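P450 epoxidase (Sorangium cellulosum, PDB 1Q5D) is a cytochrome P450, a mainly helical haem protein that binds protoporphyrin IX with its iron in a single chain. Local coordinates at residues R34-T39 / L334-V339; S59-D64 / L313-A318; Y149-P154 / K171-G176; T227-A232 / S237-K242; G380-F383 / E388-L391. One frame throughout, in Å; residues are numbered along the deposited sequence.

Contact 1. Residues R34-T39 / L334-V339; sequences RLREAT and LRDGTV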
# COMPACT_ATOMS: atom_id res chain seq x y z
N ARG A 34 -24.14 2.92 -3.20
CA ARG A 34 -25.35 2.11 -3.36
C ARG A 34 -25.30 0.88 -2.49
O ARG A 34 -26.28 0.55 -1.84
CB ARG A 34 -25.56 1.70 -4.81
CG ARG A 34 -26.07 2.81 -5.69
CD ARG A 34 -26.63 2.30 -7.01
NE ARG A 34 -25.60 2.25 -8.04
CZ ARG A 34 -25.08 3.33 -8.63
NH1 ARG A 34 -25.52 4.54 -8.30
NH2 ARG A 34 -24.14 3.19 -9.55
N LEU A 35 -24.16 0.20 -2.48
CA LEU A 35 -23.98 -0.96 -1.61
C LEU A 35 -24.04 -0.59 -0.13
O LEU A 35 -24.79 -1.19 0.64
CB LEU A 35 -22.64 -1.67 -1.90
CG LEU A 35 -22.60 -2.42 -3.24
CD1 LEU A 35 -21.19 -2.94 -3.55
CD2 LEU A 35 -23.61 -3.56 -3.25
N ARG A 36 -23.24 0.39 0.28
CA ARG A 36 -23.16 0.80 1.68
C ARG A 36 -24.53 1.18 2.26
O ARG A 36 -24.88 0.80 3.37
CB ARG A 36 -22.18 1.97 1.82
CG ARG A 36 -21.88 2.39 3.27
CD ARG A 36 -20.81 3.49 3.38
NE ARG A 36 -21.20 4.72 2.70
CZ ARG A 36 -20.75 5.11 1.52
NH1 ARG A 36 -19.86 4.37 0.86
NH2 ARG A 36 -21.18 6.25 0.99
N GLU A 37 -25.30 1.94 1.50
CA GLU A 37 -26.59 2.41 1.97
C GLU A 37 -27.62 1.27 2.07
O GLU A 37 -28.46 1.26 2.96
CB GLU A 37 -27.08 3.59 1.13
CG GLU A 37 -26.50 4.91 1.63
CD GLU A 37 -26.72 6.06 0.67
OE1 GLU A 37 -26.22 7.17 0.95
OE2 GLU A 37 -27.40 5.86 -0.36
N ALA A 38 -27.52 0.28 1.18
CA ALA A 38 -28.48 -0.83 1.16
C ALA A 38 -28.20 -1.91 2.22
O ALA A 38 -29.14 -2.53 2.73
CB ALA A 38 -28.54 -1.45 -0.24
N THR A 39 -26.93 -2.12 2.57
CA THR A 39 -26.58 -3.21 3.48
C THR A 39 -25.19 -3.02 4.11
O THR A 39 -24.30 -2.40 3.50
CB THR A 39 -26.64 -4.56 2.72
OG1 THR A 39 -26.40 -5.62 3.64
CG2 THR A 39 -25.49 -4.68 1.71
N LEU A 334 -14.61 4.69 4.16
CA LEU A 334 -14.00 6.01 4.28
C LEU A 334 -14.87 7.08 3.67
O LEU A 334 -14.54 8.26 3.75
CB LEU A 334 -12.57 6.02 3.70
CG LEU A 334 -11.61 5.09 4.45
CD1 LEU A 334 -10.15 5.29 4.05
CD2 LEU A 334 -11.76 5.22 5.97
N ARG A 335 -15.99 6.68 3.07
CA ARG A 335 -17.00 7.64 2.63
C ARG A 335 -18.26 7.60 3.50
O ARG A 335 -19.30 8.10 3.12
CB ARG A 335 -17.38 7.42 1.15
CG ARG A 335 -16.31 7.81 0.16
CD ARG A 335 -16.03 9.29 0.08
NE ARG A 335 -15.16 9.63 -1.05
CZ ARG A 335 -15.57 9.96 -2.26
NH1 ARG A 335 -16.86 10.03 -2.53
NH2 ARG A 335 -14.68 10.24 -3.20
N ASP A 336 -18.14 7.00 4.68
CA ASP A 336 -19.27 6.83 5.56
C ASP A 336 -19.63 8.16 6.22
O ASP A 336 -18.85 8.71 6.99
CB ASP A 336 -18.92 5.76 6.60
CG ASP A 336 -20.13 5.25 7.34
OD1 ASP A 336 -21.07 6.03 7.57
OD2 ASP A 336 -20.21 4.09 7.75
N GLY A 337 -20.82 8.68 5.91
CA GLY A 337 -21.25 9.99 6.39
C GLY A 337 -21.57 10.08 7.86
O GLY A 337 -21.71 11.17 8.42
N THR A 338 -21.69 8.94 8.53
CA THR A 338 -21.87 8.98 9.97
C THR A 338 -20.55 9.24 10.67
O THR A 338 -20.51 9.44 11.88
CB THR A 338 -22.54 7.70 10.50
OG1 THR A 338 -21.67 6.58 10.32
CG2 THR A 338 -23.77 7.36 9.68
N VAL A 339 -19.45 9.25 9.91
CA VAL A 339 -18.14 9.40 10.52
C VAL A 339 -17.39 10.63 10.00
O VAL A 339 -16.76 11.35 10.77
CB VAL A 339 -17.29 8.12 10.36
CG1 VAL A 339 -15.86 8.36 10.79
CG2 VAL A 339 -17.89 6.97 11.17
O HOH W 1 -23.11 5.90 4.92
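R36 reaches from the helix 29-38 to the backbone of R335 and D336, and its side chain carries most of the contact. CB points at the loop 334-339, and with CG anti to the backbone N (chi1 -173°) the chain leaves the helix straight as far as CD, which comes within 4.4 Å of D336 CB. A turn about CG-CD (chi3 61°) then lays the guanidinium alongside the loop. NE passes 4.0 Å from D336 CA and, in the guanidinium plane, gives a 3.2 Å hydrogen bond to a water that is weakly bonded to D336 OD1. CZ lies 3.7 Å from R335 O, which sits over one face of the group near its rim. NH2 is 3.4 Å from R335 O, but the poor angle rules out a hydrogen bond. NH1 touches R335 CB and is spent on S332 OG, at the helix 330-333. In the cytochrome P450 fold, helix 29-38 is by its position probably the A helix, here joined to the loop leading from the central sheet toward the haem-binding segment. T338 N to D336 OD1 (3.1 Å) makes an Asx turn, and T338 OG1 adds a second bond to the same oxygen (2.9 Å), both from one face of the carboxylate, while OD2 accepts from Y55 N. R335 turns its own guanidinium elsewhere, to D344, F297 O and the ring of F29.

Contact 2. Residues S59-D64 / L313-A318; sequences SAVFRD and LEYCGA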
# COMPACT_ATOMS: atom_id res chain seq x y z
N SER A 59 -14.05 -0.92 11.00
CA SER A 59 -13.14 -0.58 12.07
C SER A 59 -13.16 -1.63 13.18
O SER A 59 -12.12 -2.00 13.70
CB SER A 59 -13.46 0.80 12.63
OG SER A 59 -12.74 1.01 13.83
N ALA A 60 -14.35 -2.11 13.52
CA ALA A 60 -14.48 -3.10 14.60
C ALA A 60 -13.72 -4.38 14.29
O ALA A 60 -13.02 -4.92 15.14
CB ALA A 60 -15.95 -3.40 14.87
N VAL A 61 -13.85 -4.86 13.05
CA VAL A 61 -13.19 -6.10 12.63
C VAL A 61 -11.66 -6.03 12.75
O VAL A 61 -11.02 -7.01 13.11
CB VAL A 61 -13.61 -6.50 11.20
CG1 VAL A 61 -12.69 -7.57 10.64
CG2 VAL A 61 -15.05 -6.99 11.20
N PHE A 62 -11.09 -4.87 12.46
CA PHE A 62 -9.64 -4.70 12.61
C PHE A 62 -9.21 -5.16 14.00
O PHE A 62 -8.14 -5.76 14.17
CB PHE A 62 -9.25 -3.23 12.40
CG PHE A 62 -8.92 -2.87 10.97
CD1 PHE A 62 -7.77 -3.34 10.36
CD2 PHE A 62 -9.76 -2.04 10.24
CE1 PHE A 62 -7.46 -3.00 9.05
CE2 PHE A 62 -9.47 -1.70 8.93
CZ PHE A 62 -8.32 -2.17 8.34
N ARG A 63 -10.04 -4.89 15.00
CA ARG A 63 -9.72 -5.18 16.39
C ARG A 63 -10.51 -6.35 16.98
O ARG A 63 -10.62 -6.47 18.20
CB ARG A 63 -9.95 -3.92 17.23
CG ARG A 63 -8.88 -2.87 17.01
CD ARG A 63 -7.47 -3.35 17.30
NE ARG A 63 -6.99 -2.87 18.59
CZ ARG A 63 -6.70 -1.60 18.86
NH1 ARG A 63 -6.85 -0.67 17.92
NH2 ARG A 63 -6.27 -1.26 20.07
N ASP A 64 -11.05 -7.21 16.12
CA ASP A 64 -11.86 -8.34 16.57
C ASP A 64 -11.07 -9.64 16.43
O ASP A 64 -10.88 -10.13 15.32
CB ASP A 64 -13.15 -8.41 15.76
CG ASP A 64 -14.17 -9.37 16.35
OD1 ASP A 64 -15.38 -9.07 16.24
OD2 ASP A 64 -13.87 -10.44 16.92
N LEU A 313 -19.95 -17.52 13.39
CA LEU A 313 -20.48 -16.36 14.11
C LEU A 313 -21.52 -15.63 13.27
O LEU A 313 -21.57 -15.79 12.06
CB LEU A 313 -19.36 -15.40 14.53
CG LEU A 313 -18.53 -14.69 13.45
CD1 LEU A 313 -17.75 -13.53 14.06
CD2 LEU A 313 -17.57 -15.65 12.77
N GLU A 314 -22.35 -14.83 13.94
CA GLU A 314 -23.31 -13.96 13.28
C GLU A 314 -22.77 -12.53 13.30
O GLU A 314 -22.30 -12.06 14.34
CB GLU A 314 -24.68 -14.01 13.97
CG GLU A 314 -25.76 -14.74 13.17
CD GLU A 314 -25.55 -16.25 13.14
OE1 GLU A 314 -26.12 -16.92 12.26
OE2 GLU A 314 -24.81 -16.76 13.99
N TYR A 315 -22.84 -11.85 12.16
CA TYR A 315 -22.27 -10.51 12.05
C TYR A 315 -23.07 -9.65 11.08
O TYR A 315 -23.17 -9.96 9.89
CB TYR A 315 -20.79 -10.59 11.62
CG TYR A 315 -19.93 -9.45 12.11
CD1 TYR A 315 -19.18 -9.56 13.27
CD2 TYR A 315 -19.88 -8.24 11.41
CE1 TYR A 315 -18.40 -8.50 13.73
CE2 TYR A 315 -19.10 -7.18 11.86
CZ TYR A 315 -18.36 -7.32 13.02
OH TYR A 315 -17.58 -6.27 13.47
N CYS A 316 -23.65 -8.57 11.60
CA CYS A 316 -24.42 -7.63 10.79
C CYS A 316 -25.59 -8.32 10.08
O CYS A 316 -26.04 -7.89 9.02
CB CYS A 316 -23.52 -6.93 9.76
SG CYS A 316 -22.28 -5.79 10.45
N GLY A 317 -26.08 -9.41 10.68
CA GLY A 317 -27.23 -10.13 10.15
C GLY A 317 -26.85 -11.25 9.20
O GLY A 317 -27.70 -11.79 8.49
N ALA A 318 -25.56 -11.60 9.17
CA ALA A 318 -25.10 -12.69 8.33
C ALA A 318 -24.55 -13.85 9.15
O ALA A 318 -23.95 -13.64 10.21
CB ALA A 318 -24.04 -12.20 7.35
O HOH W 2 -16.30 -6.37 15.62
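Van der Waals packing of methyls gathers at the phenol end of Y315. V61 CG2 makes an apolar contact with Y315 CZ at 3.8 Å and lies 3.5 Å from Y315 OH; the methyl approaches obliquely. A60 CB adds a second methyl, 3.6 Å from Y315 OH, so the hydroxyl rests on two side chains from successive residues of the helix 55-62. The tyrosine gets there by stretching out from its strand, CG anti to the backbone N (chi1 -151°).

The polar link runs through one water. It gives a 2.9 Å hydrogen bond to D64 OD1 and lies in the plane of the ring, 2.5 Å from Y315 OH, so short that its length is doubtful. D64 OD1 also comes beside the ring edge, 4.0 Å from Y315 CE1, an approach only, with its carboxylate turned 53° from the ring plane. D64 OD1 has its strongest polar partner in R66, a salt bridge.

Backbone hydrogen bonds in both directions between Y315 and A318 close a type I' turn, the tight two-residue hairpin joining strands 313-315 and 318-320. This hairpin lies against the helix 55-62, with F67 of strand 67-68 meeting the Y315 ring edge-to-face. V61 also packs on L52 of strand 49-52 and R307 of strand 304-309, while the next helix residue, F62, touches the haem.

Contact 3. Residues Y149-P154 / K171-G176; sequences YAEGIP and KFRRFG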
# COMPACT_ATOMS: atom_id res chain seq x y z
N TYR A 149 7.88 9.97 -12.75
CA TYR A 149 8.03 10.59 -11.43
C TYR A 149 7.73 9.64 -10.30
O TYR A 149 8.65 9.14 -9.65
CB TYR A 149 7.14 11.82 -11.33
CG TYR A 149 7.46 12.75 -10.18
CD1 TYR A 149 8.75 13.26 -10.01
CD2 TYR A 149 6.47 13.14 -9.28
CE1 TYR A 149 9.05 14.13 -8.97
CE2 TYR A 149 6.75 14.02 -8.24
CZ TYR A 149 8.04 14.51 -8.08
OH TYR A 149 8.34 15.37 -7.06
N ALA A 150 6.45 9.38 -10.06
CA ALA A 150 6.04 8.58 -8.92
C ALA A 150 6.67 7.19 -8.94
O ALA A 150 7.07 6.66 -7.91
CB ALA A 150 4.48 8.48 -8.83
N GLU A 151 6.75 6.61 -10.13
CA GLU A 151 7.26 5.25 -10.27
C GLU A 151 8.70 5.10 -9.80
O GLU A 151 9.12 4.04 -9.34
CB GLU A 151 7.19 4.86 -11.75
CG GLU A 151 7.33 3.39 -12.05
CD GLU A 151 7.01 3.12 -13.52
OE1 GLU A 151 5.82 3.10 -13.86
OE2 GLU A 151 7.96 2.97 -14.32
N GLY A 152 9.48 6.17 -9.91
CA GLY A 152 10.89 6.06 -9.59
C GLY A 152 11.28 6.50 -8.19
O GLY A 152 12.47 6.60 -7.88
N ILE A 153 10.29 6.76 -7.33
CA ILE A 153 10.59 7.26 -5.99
C ILE A 153 10.59 6.21 -4.87
O ILE A 153 11.57 6.07 -4.14
CB ILE A 153 9.68 8.48 -5.63
CG1 ILE A 153 9.97 9.63 -6.60
CG2 ILE A 153 9.91 8.91 -4.18
CD1 ILE A 153 8.99 10.77 -6.50
N PRO A 154 9.48 5.49 -4.70
CA PRO A 154 9.37 4.55 -3.58
C PRO A 154 10.45 3.48 -3.43
O PRO A 154 10.78 3.16 -2.29
CB PRO A 154 8.01 3.90 -3.81
CG PRO A 154 7.24 4.97 -4.53
CD PRO A 154 8.24 5.55 -5.49
N LYS A 171 15.25 -3.53 -10.49
CA LYS A 171 15.02 -4.95 -10.26
C LYS A 171 14.21 -5.20 -8.99
O LYS A 171 13.34 -6.08 -8.96
CB LYS A 171 16.34 -5.71 -10.20
CG LYS A 171 16.98 -5.92 -11.57
CD LYS A 171 18.01 -7.04 -11.56
CE LYS A 171 19.39 -6.53 -11.18
NZ LYS A 171 20.47 -7.49 -11.62
N PHE A 172 14.48 -4.43 -7.94
CA PHE A 172 13.70 -4.58 -6.71
C PHE A 172 12.27 -4.06 -6.83
O PHE A 172 11.36 -4.63 -6.22
CB PHE A 172 14.42 -3.93 -5.52
CG PHE A 172 15.41 -4.84 -4.87
CD1 PHE A 172 16.69 -4.41 -4.58
CD2 PHE A 172 15.06 -6.14 -4.54
CE1 PHE A 172 17.60 -5.26 -3.97
CE2 PHE A 172 15.96 -6.99 -3.92
CZ PHE A 172 17.23 -6.55 -3.65
N ARG A 173 12.08 -2.98 -7.58
CA ARG A 173 10.73 -2.47 -7.80
C ARG A 173 9.91 -3.51 -8.56
O ARG A 173 8.72 -3.67 -8.29
CB ARG A 173 10.75 -1.17 -8.61
CG ARG A 173 9.35 -0.70 -8.96
CD ARG A 173 9.23 0.71 -9.48
NE ARG A 173 9.87 0.89 -10.78
CZ ARG A 173 9.54 0.24 -11.89
NH1 ARG A 173 8.57 -0.67 -11.87
NH2 ARG A 173 10.18 0.51 -13.02
N ARG A 174 10.54 -4.18 -9.51
CA ARG A 174 9.86 -5.20 -10.30
C ARG A 174 9.50 -6.36 -9.41
O ARG A 174 8.39 -6.90 -9.50
CB ARG A 174 10.72 -5.65 -11.50
CG ARG A 174 10.79 -4.63 -12.62
CD ARG A 174 11.59 -5.07 -13.86
NE ARG A 174 11.54 -6.52 -14.07
CZ ARG A 174 12.59 -7.33 -13.97
NH1 ARG A 174 13.80 -6.85 -13.68
NH2 ARG A 174 12.44 -8.63 -14.17
N PHE A 175 10.43 -6.74 -8.53
CA PHE A 175 10.18 -7.76 -7.54
C PHE A 175 9.00 -7.36 -6.63
O PHE A 175 8.08 -8.14 -6.38
CB PHE A 175 11.42 -7.97 -6.68
CG PHE A 175 11.15 -8.73 -5.42
CD1 PHE A 175 10.91 -10.10 -5.45
CD2 PHE A 175 11.12 -8.07 -4.20
CE1 PHE A 175 10.65 -10.79 -4.30
CE2 PHE A 175 10.85 -8.76 -3.03
CZ PHE A 175 10.62 -10.13 -3.07
N GLY A 176 9.05 -6.13 -6.13
CA GLY A 176 8.02 -5.64 -5.22
C GLY A 176 6.64 -5.69 -5.86
O GLY A 176 5.71 -6.23 -5.29
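E151 and R173 meet by charge and by a methylene lying over the guanidinium face. E151 OE2 stands 3.6 Å from R173 NH2, a salt bridge in which the oxygen lies well out of the guanidinium plane and no N-H points at it. Over the same flat group sits E151 CG, 3.8 Å above the plane and centred on it, so carbon as well as charge meets the guanidinium. The two side chains cross at about a right angle, their planar ends inclined 44° to each other. Closest of all is E151 O, which lies 3.3 Å from R173 CD.

Behind this first shell, the R173 chain runs straight from the helix 169-182 and bends at chi3 (67°), which turns the guanidinium flat toward E151. R173 NH2 has its strongest polar partner in E170; E151 adds a longer, purely electrostatic attraction. E151 itself is placed by a type I turn from A150 to I153, ahead of helix 154-161. That helix probably corresponds to the E helix of cytochromes P450, and helix 169-182 to the F helix; the pair bridges the approach to the one and the body of the other at the protein surface.

Contact 4. Residues T227-A232 / S237-K242; sequences TMLLQA and SRLSTK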
# COMPACT_ATOMS: atom_id res chain seq x y z
N THR A 227 21.34 -4.71 9.32
CA THR A 227 22.30 -5.21 10.29
C THR A 227 21.60 -5.58 11.59
O THR A 227 21.85 -6.62 12.19
CB THR A 227 23.39 -4.16 10.57
OG1 THR A 227 24.20 -4.00 9.41
CG2 THR A 227 24.39 -4.65 11.63
N MET A 228 20.71 -4.69 12.04
CA MET A 228 19.95 -4.93 13.27
C MET A 228 19.16 -6.23 13.18
O MET A 228 19.19 -7.05 14.11
CB MET A 228 19.03 -3.74 13.57
CG MET A 228 18.24 -3.89 14.87
SD MET A 228 16.72 -4.84 14.63
CE MET A 228 15.83 -3.69 13.51
N LEU A 229 18.46 -6.42 12.06
CA LEU A 229 17.68 -7.64 11.87
C LEU A 229 18.60 -8.86 11.85
O LEU A 229 18.32 -9.88 12.48
CB LEU A 229 16.85 -7.56 10.57
CG LEU A 229 15.73 -6.51 10.58
CD1 LEU A 229 15.12 -6.30 9.17
CD2 LEU A 229 14.65 -6.87 11.60
N LEU A 230 19.72 -8.74 11.14
CA LEU A 230 20.64 -9.87 11.04
C LEU A 230 21.19 -10.29 12.40
O LEU A 230 21.30 -11.48 12.69
CB LEU A 230 21.76 -9.54 10.06
CG LEU A 230 21.24 -9.46 8.62
CD1 LEU A 230 22.11 -8.56 7.73
CD2 LEU A 230 21.10 -10.86 8.04
N GLN A 231 21.48 -9.31 13.25
CA GLN A 231 21.97 -9.59 14.59
C GLN A 231 20.91 -10.27 15.44
O GLN A 231 21.21 -11.22 16.17
CB GLN A 231 22.46 -8.31 15.26
CG GLN A 231 23.71 -7.75 14.64
CD GLN A 231 24.17 -6.50 15.34
OE1 GLN A 231 25.24 -5.96 15.03
NE2 GLN A 231 23.38 -6.03 16.30
N ALA A 232 19.67 -9.79 15.34
CA ALA A 232 18.54 -10.44 15.99
C ALA A 232 18.44 -11.91 15.58
O ALA A 232 18.16 -12.78 16.40
CB ALA A 232 17.24 -9.71 15.65
N SER A 237 16.56 -16.19 20.23
CA SER A 237 15.43 -16.53 19.38
C SER A 237 14.48 -15.35 19.28
O SER A 237 13.37 -15.40 19.79
CB SER A 237 14.70 -17.77 19.91
OG SER A 237 15.57 -18.58 20.69
N ARG A 238 14.93 -14.28 18.63
CA ARG A 238 14.11 -13.10 18.42
C ARG A 238 13.65 -12.97 16.96
O ARG A 238 12.70 -12.25 16.67
CB ARG A 238 14.83 -11.82 18.87
CG ARG A 238 16.31 -12.00 19.22
CD ARG A 238 16.91 -10.82 19.99
NE ARG A 238 18.22 -10.43 19.48
CZ ARG A 238 18.63 -9.17 19.31
NH1 ARG A 238 17.82 -8.16 19.62
NH2 ARG A 238 19.84 -8.92 18.83
N LEU A 239 14.32 -13.69 16.07
CA LEU A 239 13.98 -13.66 14.65
C LEU A 239 14.62 -14.83 13.90
O LEU A 239 15.83 -15.06 14.04
CB LEU A 239 14.42 -12.33 14.03
CG LEU A 239 13.98 -11.97 12.61
CD1 LEU A 239 12.47 -11.79 12.52
CD2 LEU A 239 14.70 -10.71 12.16
N SER A 240 13.82 -15.57 13.14
CA SER A 240 14.35 -16.67 12.33
C SER A 240 14.80 -16.17 10.95
O SER A 240 14.40 -15.10 10.50
CB SER A 240 13.31 -17.77 12.15
OG SER A 240 12.36 -17.41 11.14
N THR A 241 15.63 -16.97 10.28
CA THR A 241 16.10 -16.62 8.94
C THR A 241 14.91 -16.44 7.98
O THR A 241 14.88 -15.48 7.22
CB THR A 241 17.09 -17.70 8.43
OG1 THR A 241 18.29 -17.63 9.21
CG2 THR A 241 17.59 -17.38 7.01
N LYS A 242 13.93 -17.33 8.04
CA LYS A 242 12.79 -17.25 7.12
C LYS A 242 11.90 -16.05 7.44
O LYS A 242 11.35 -15.42 6.55
CB LYS A 242 11.97 -18.54 7.15
CG LYS A 242 12.61 -19.71 6.39
CD LYS A 242 11.95 -21.01 6.82
CE LYS A 242 12.48 -22.20 6.04
NZ LYS A 242 11.50 -23.31 6.11
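R238 NH2 lies against the last turn of the helix at A232, 3.5 Å from A232 CA, while its salt bridge goes to D235 in the intervening turn. Q231 O is 3.8 Å away from R238 NH2 and oblique to the guanidinium, a proximity and not a bond. The flat group is laid face-on over the helix backbone, with A232 CA 3.1 Å above its plane, toward the rim. A232 CB touches R238 CZ at 4.0 Å, and R238 CG packs on A232 O at 3.5 Å.

Further in, the contact is hydrocarbon. L239 has CG anti to its own N (chi1 -171°), which carries CD2 to 3.9 Å from L229 CD2; L239 CB meets A232 CB as well. L109 of the helix 100-110 and L244 of the following helix close around these leucines. R105, from that same helix 100-110, holds R238 O, and S240 N-caps helix 241-255.

By position this is probably the junction of the H helix of the P450 fold with the start of the long helix lettered after it. Its chemistry divides by depth: leucine and alanine carbons fill the buried side, while the arginine lies flat along the exposed side, where its charge is met by D235 of the connecting turn.

Contact 5. Residues G380-F383 / E388-L391; sequences GTIF and EMKL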
# COMPACT_ATOMS: atom_id res chain seq x y z
N GLY A 380 5.03 18.05 -2.52
CA GLY A 380 5.45 19.40 -2.18
C GLY A 380 6.37 19.99 -3.25
O GLY A 380 6.11 21.07 -3.79
N THR A 381 7.42 19.25 -3.60
CA THR A 381 8.40 19.71 -4.60
C THR A 381 7.81 20.00 -5.97
O THR A 381 8.09 21.06 -6.56
CB THR A 381 9.51 18.67 -4.77
OG1 THR A 381 10.27 18.56 -3.56
CG2 THR A 381 10.53 19.13 -5.81
N ILE A 382 7.03 19.06 -6.50
CA ILE A 382 6.51 19.22 -7.85
C ILE A 382 5.65 20.48 -8.01
O ILE A 382 5.74 21.19 -9.01
CB ILE A 382 5.83 17.92 -8.40
CG1 ILE A 382 5.66 18.00 -9.92
CG2 ILE A 382 4.51 17.65 -7.70
CD1 ILE A 382 5.29 16.68 -10.60
N PHE A 383 4.82 20.76 -7.00
CA PHE A 383 3.96 21.93 -7.02
C PHE A 383 4.68 23.24 -6.69
O PHE A 383 4.24 24.31 -7.10
CB PHE A 383 2.75 21.74 -6.08
CG PHE A 383 1.64 20.94 -6.69
CD1 PHE A 383 1.28 19.70 -6.17
CD2 PHE A 383 0.97 21.42 -7.82
CE1 PHE A 383 0.27 18.95 -6.76
CE2 PHE A 383 -0.05 20.68 -8.40
CZ PHE A 383 -0.40 19.44 -7.87
N GLU A 388 1.93 26.07 -11.65
CA GLU A 388 0.88 26.22 -12.66
C GLU A 388 0.56 24.90 -13.38
O GLU A 388 -0.17 24.90 -14.37
CB GLU A 388 1.28 27.29 -13.68
CG GLU A 388 1.80 28.58 -13.06
CD GLU A 388 0.81 29.22 -12.09
OE1 GLU A 388 -0.41 29.21 -12.38
OE2 GLU A 388 1.25 29.72 -11.03
N MET A 389 1.10 23.79 -12.88
CA MET A 389 0.87 22.47 -13.48
C MET A 389 -0.62 22.21 -13.74
O MET A 389 -1.46 22.52 -12.90
CB MET A 389 1.43 21.37 -12.57
CG MET A 389 1.28 19.95 -13.10
SD MET A 389 1.85 18.70 -11.88
CE MET A 389 2.90 19.71 -10.85
N LYS A 390 -0.94 21.63 -14.89
CA LYS A 390 -2.32 21.31 -15.25
C LYS A 390 -2.43 19.91 -15.82
O LYS A 390 -1.51 19.43 -16.48
CB LYS A 390 -2.84 22.30 -16.30
CG LYS A 390 -3.15 23.69 -15.79
CD LYS A 390 -4.35 24.31 -16.53
CE LYS A 390 -4.13 24.34 -18.05
NZ LYS A 390 -5.14 25.23 -18.73
N LEU A 391 -3.57 19.27 -15.58
CA LEU A 391 -3.92 18.00 -16.21
C LEU A 391 -4.02 18.13 -17.73
O LEU A 391 -4.80 18.94 -18.23
CB LEU A 391 -5.27 17.52 -15.67
CG LEU A 391 -5.38 16.13 -15.04
CD1 LEU A 391 -6.84 15.69 -14.99
CD2 LEU A 391 -4.51 15.12 -15.77
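F383 and M389 bring the two backbones to their nearest approach, with CA atoms 7.2 Å apart. Segment 380-383 is regular helix near the end of helix 368-385, whereas 388-391 leaves a loop and becomes extended, entering the strand 390-391 right after M389. The chain thus turns back within a few residues, and M389, whose CB points at the helix, is the residue that bridges the gap.

Its CG stands anti to the backbone N and the chain runs straight to SD; the last torsion, chi3 -20°, is far from a staggered value and swings CE in among the helix side chains. There the methyl does most of the touching. It lies over one face of the F383 ring, 4.3 Å from the centroid and 25° off the normal, a CH-pi contact, with F383 CD2 and F383 CE2 each 4.0 Å from M389 CE. M389 SD follows at 5.0 Å from the F383 centroid, oblique to the ring, which makes this a Met-aromatic contact. CE also lies 3.4 Å from I382 CG1, tighter than usual for two carbons, and I382 CD1 lies 3.9 Å from M389 CE. Both helix side chains cross the methionine at about a right angle. With a near-eclipsed end and so short a pair, the exact placing of the methyl is doubtful.

Helix 368-385, probably the L helix of the P450 fold, is backed by helix 123-137 through L134 on I382. Helix 257-272 offers L271 to both F383 and M389, and strand 406-412 lays V411 on M389 while I412 pairs with K390.

From the N terminus, helix 29-38 opens contact 1 and helix 55-62 opens contact 2. Contacts 3 and 4 then close short loops in series, the first between helices 146-150 and 169-182, the second across the turn between helices 225-234 and 241-255. Contact 2 closes at 313-318, in the hairpin of strands 313-315 and 318-320, and contact 1 at 334-339, so contacts 3 and 4 nest inside contact 2 and all three inside contact 1; none cross. Contact 5 follows, joining helix 368-385 to strand 390-391. Contacts 1 and 2 share one side of the chain's centre, contact 3 lies opposite. Contacts 3 and 5 touch, Y149 OH packing 3.8 Å from I382 CB.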